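PDB 4K4K: putative fimbrium subunit Fim1C from Bacteroides uniformis, which is a putative component of the fimbrial tip, part of the surface filaments that mediate bacterial adhesion and biofilm formation. Local coordinates for residues 96-107 and 171-179. Sequence-based numbering, arbitrary orientation.
Sequences LADGNVYTVDVS and QTAATYNVV
Tyr102 and Tyr176 form a hydrogen-bonded pair between antiparallel strands 101-105 and 173-177 of the fimbrillin-like region, whose axes run at 158° and come within 4.6 Å, an example of a backbone ladder with one buried face. Backbone bonds do most of the joining. Tyr102 N reaches Tyr176 O at 2.8 Å, and Tyr176 N returns a bond to Tyr102 O; Val104 and Ala174 repeat the exchange. Single bonds from Val106 N to Thr172 O and from Val178 N to Asn100 O carry the ladder past both ends. On its other side, strand 164-177 pairs through Ala173 with Thr187 and Thr175 with Thr185.

Apolar groups meet on the face carrying Tyr102, Val104, Ala174 and Tyr176. Here Val104 CB lies 3.9 Å from Ala174 CB, and Tyr102 CB approaches the edge of the Tyr176 ring. Beyond the strand end, Val178 CG1 touches Tyr102 CB and CG2 meets Leu96 CD1 tip to tip at 3.8 Å. Leu141 of strand 132-150 and Tyr89 of strand 84-90 back this face.

Polar side chains finish the ends. Asp105 OD1 accepts from Ser107 N, 39° out of the carboxylate plane, forming an Asx turn; a water 2.7 Å from Thr172 OG1 gives it a weak bond. With CG anti to its backbone N (chi1 -174°), Asn177 sends ND2 toward Gly99 O in a weak 3.0 Å bond, while OD1 takes Val179 N in a second Asx turn and also Thr180 N. Main-chain bonds thus set the register, the buried, largely apolar face joins the pair to the strands behind, and an Asx turn at each strand's C-terminal end leads the chain out of the ladder.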
# COMPACT_ATOMS: atom_id res chain seq x y z
N LEU A 96 -8.02 -8.66 13.70
CA LEU A 96 -6.89 -7.75 13.87
C LEU A 96 -6.21 -8.09 15.19
O LEU A 96 -6.81 -8.76 16.03
CB LEU A 96 -7.38 -6.29 13.85
CG LEU A 96 -7.79 -5.78 12.47
CD1 LEU A 96 -8.55 -4.47 12.59
CD2 LEU A 96 -6.55 -5.61 11.53
N ALA A 97 -4.98 -7.63 15.38
CA ALA A 97 -4.32 -7.83 16.67
C ALA A 97 -5.00 -6.93 17.70
O ALA A 97 -5.58 -5.88 17.34
CB ALA A 97 -2.83 -7.52 16.57
N ASP A 98 -4.95 -7.38 18.96
CA ASP A 98 -5.55 -6.73 20.11
C ASP A 98 -5.46 -5.20 20.04
O ASP A 98 -4.38 -4.65 19.82
CB ASP A 98 -4.85 -7.24 21.40
CG ASP A 98 -5.55 -6.88 22.69
OD1 ASP A 98 -6.78 -6.65 22.65
OD2 ASP A 98 -4.87 -6.85 23.74
N GLY A 99 -6.60 -4.52 20.18
CA GLY A 99 -6.63 -3.07 20.13
C GLY A 99 -6.70 -2.46 18.74
O GLY A 99 -6.28 -1.31 18.57
N ASN A 100 -7.25 -3.21 17.74
CA ASN A 100 -7.46 -2.72 16.35
C ASN A 100 -6.13 -2.45 15.63
O ASN A 100 -5.97 -1.42 14.96
CB ASN A 100 -8.34 -1.47 16.41
CG ASN A 100 -9.70 -1.82 16.96
OD1 ASN A 100 -10.27 -2.85 16.58
ND2 ASN A 100 -10.17 -1.07 17.95
N VAL A 101 -5.21 -3.43 15.71
CA VAL A 101 -3.88 -3.26 15.12
C VAL A 101 -3.69 -4.20 13.94
O VAL A 101 -3.87 -5.42 14.05
CB VAL A 101 -2.76 -3.45 16.19
CG1 VAL A 101 -1.36 -3.41 15.57
CG2 VAL A 101 -2.90 -2.41 17.31
N TYR A 102 -3.27 -3.61 12.82
CA TYR A 102 -2.93 -4.29 11.57
C TYR A 102 -1.43 -4.56 11.61
O TYR A 102 -0.63 -3.63 11.80
CB TYR A 102 -3.32 -3.41 10.38
CG TYR A 102 -3.08 -4.06 9.04
CD1 TYR A 102 -1.80 -4.12 8.49
CD2 TYR A 102 -4.14 -4.58 8.30
CE1 TYR A 102 -1.58 -4.69 7.24
CE2 TYR A 102 -3.92 -5.16 7.04
CZ TYR A 102 -2.64 -5.20 6.51
OH TYR A 102 -2.36 -5.71 5.25
N THR A 103 -1.04 -5.84 11.47
CA THR A 103 0.38 -6.24 11.49
C THR A 103 0.85 -6.37 10.05
O THR A 103 0.22 -7.09 9.26
CB THR A 103 0.60 -7.52 12.32
OG1 THR A 103 -0.29 -8.53 11.85
CG2 THR A 103 0.33 -7.30 13.82
N VAL A 104 1.88 -5.61 9.67
CA VAL A 104 2.45 -5.57 8.34
C VAL A 104 3.60 -6.56 8.24
O VAL A 104 4.48 -6.53 9.10
CB VAL A 104 2.99 -4.12 7.99
CG1 VAL A 104 3.69 -4.08 6.64
CG2 VAL A 104 1.89 -3.05 8.06
N ASP A 105 3.66 -7.34 7.16
CA ASP A 105 4.79 -8.20 6.83
C ASP A 105 5.02 -8.07 5.32
O ASP A 105 4.12 -8.38 4.55
CB ASP A 105 4.56 -9.67 7.27
CG ASP A 105 5.72 -10.62 6.99
OD1 ASP A 105 6.75 -10.16 6.42
OD2 ASP A 105 5.60 -11.81 7.32
N VAL A 106 6.14 -7.45 4.92
CA VAL A 106 6.42 -7.22 3.49
C VAL A 106 7.45 -8.27 2.97
O VAL A 106 7.97 -8.07 1.87
CB VAL A 106 6.84 -5.76 3.16
CG1 VAL A 106 5.69 -4.76 3.41
CG2 VAL A 106 8.11 -5.35 3.91
N SER A 107 7.71 -9.38 3.74
CA SER A 107 8.63 -10.45 3.32
C SER A 107 8.13 -11.14 2.06
O SER A 107 8.94 -11.62 1.26
CB SER A 107 8.81 -11.50 4.41
OG SER A 107 9.31 -10.95 5.62
N GLN A 171 13.86 -3.77 6.69
CA GLN A 171 13.02 -4.13 7.82
C GLN A 171 11.76 -4.68 7.17
O GLN A 171 11.36 -4.17 6.11
CB GLN A 171 12.73 -2.92 8.73
CG GLN A 171 13.94 -2.48 9.56
CD GLN A 171 14.43 -3.51 10.56
OE1 GLN A 171 13.67 -4.36 11.05
NE2 GLN A 171 15.71 -3.48 10.87
N THR A 172 11.15 -5.74 7.72
CA THR A 172 9.99 -6.33 7.05
C THR A 172 8.71 -6.33 7.89
O THR A 172 7.63 -6.61 7.34
CB THR A 172 10.31 -7.77 6.62
OG1 THR A 172 10.64 -8.54 7.78
CG2 THR A 172 11.43 -7.85 5.55
N ALA A 173 8.79 -5.96 9.18
CA ALA A 173 7.62 -5.94 10.07
C ALA A 173 7.25 -4.53 10.55
O ALA A 173 8.11 -3.75 10.95
CB ALA A 173 7.88 -6.83 11.29
N ALA A 174 5.96 -4.22 10.54
CA ALA A 174 5.46 -2.94 11.04
C ALA A 174 4.05 -3.13 11.61
O ALA A 174 3.44 -4.17 11.41
CB ALA A 174 5.48 -1.88 9.93
N THR A 175 3.55 -2.12 12.33
CA THR A 175 2.21 -2.10 12.88
C THR A 175 1.51 -0.82 12.50
O THR A 175 2.16 0.18 12.19
CB THR A 175 2.20 -2.26 14.43
OG1 THR A 175 2.84 -1.12 15.03
CG2 THR A 175 2.88 -3.57 14.91
N TYR A 176 0.20 -0.86 12.55
CA TYR A 176 -0.64 0.29 12.23
C TYR A 176 -1.92 0.14 12.98
O TYR A 176 -2.59 -0.89 12.87
CB TYR A 176 -0.88 0.34 10.71
CG TYR A 176 -1.90 1.36 10.27
CD1 TYR A 176 -1.60 2.72 10.31
CD2 TYR A 176 -3.14 0.96 9.77
CE1 TYR A 176 -2.54 3.68 9.91
CE2 TYR A 176 -4.09 1.90 9.37
CZ TYR A 176 -3.79 3.26 9.45
OH TYR A 176 -4.72 4.18 9.05
N ASN A 177 -2.29 1.17 13.76
CA ASN A 177 -3.57 1.13 14.45
C ASN A 177 -4.64 1.68 13.48
O ASN A 177 -4.58 2.85 13.08
CB ASN A 177 -3.52 1.90 15.77
CG ASN A 177 -4.81 1.74 16.55
OD1 ASN A 177 -5.90 2.06 16.07
ND2 ASN A 177 -4.73 1.12 17.72
N VAL A 178 -5.58 0.83 13.06
CA VAL A 178 -6.56 1.20 12.02
C VAL A 178 -7.58 2.26 12.49
O VAL A 178 -8.20 2.93 11.65
CB VAL A 178 -7.28 -0.05 11.43
CG1 VAL A 178 -6.25 -1.09 10.91
CG2 VAL A 178 -8.24 -0.69 12.44
N VAL A 179 -7.77 2.40 13.81
CA VAL A 179 -8.70 3.38 14.36
C VAL A 179 -7.96 4.71 14.54
O VAL A 179 -8.52 5.76 14.19
CB VAL A 179 -9.34 2.87 15.68
CG1 VAL A 179 -10.10 3.97 16.42
CG2 VAL A 179 -10.26 1.69 15.39
O HOH W 1 8.79 -10.06 9.10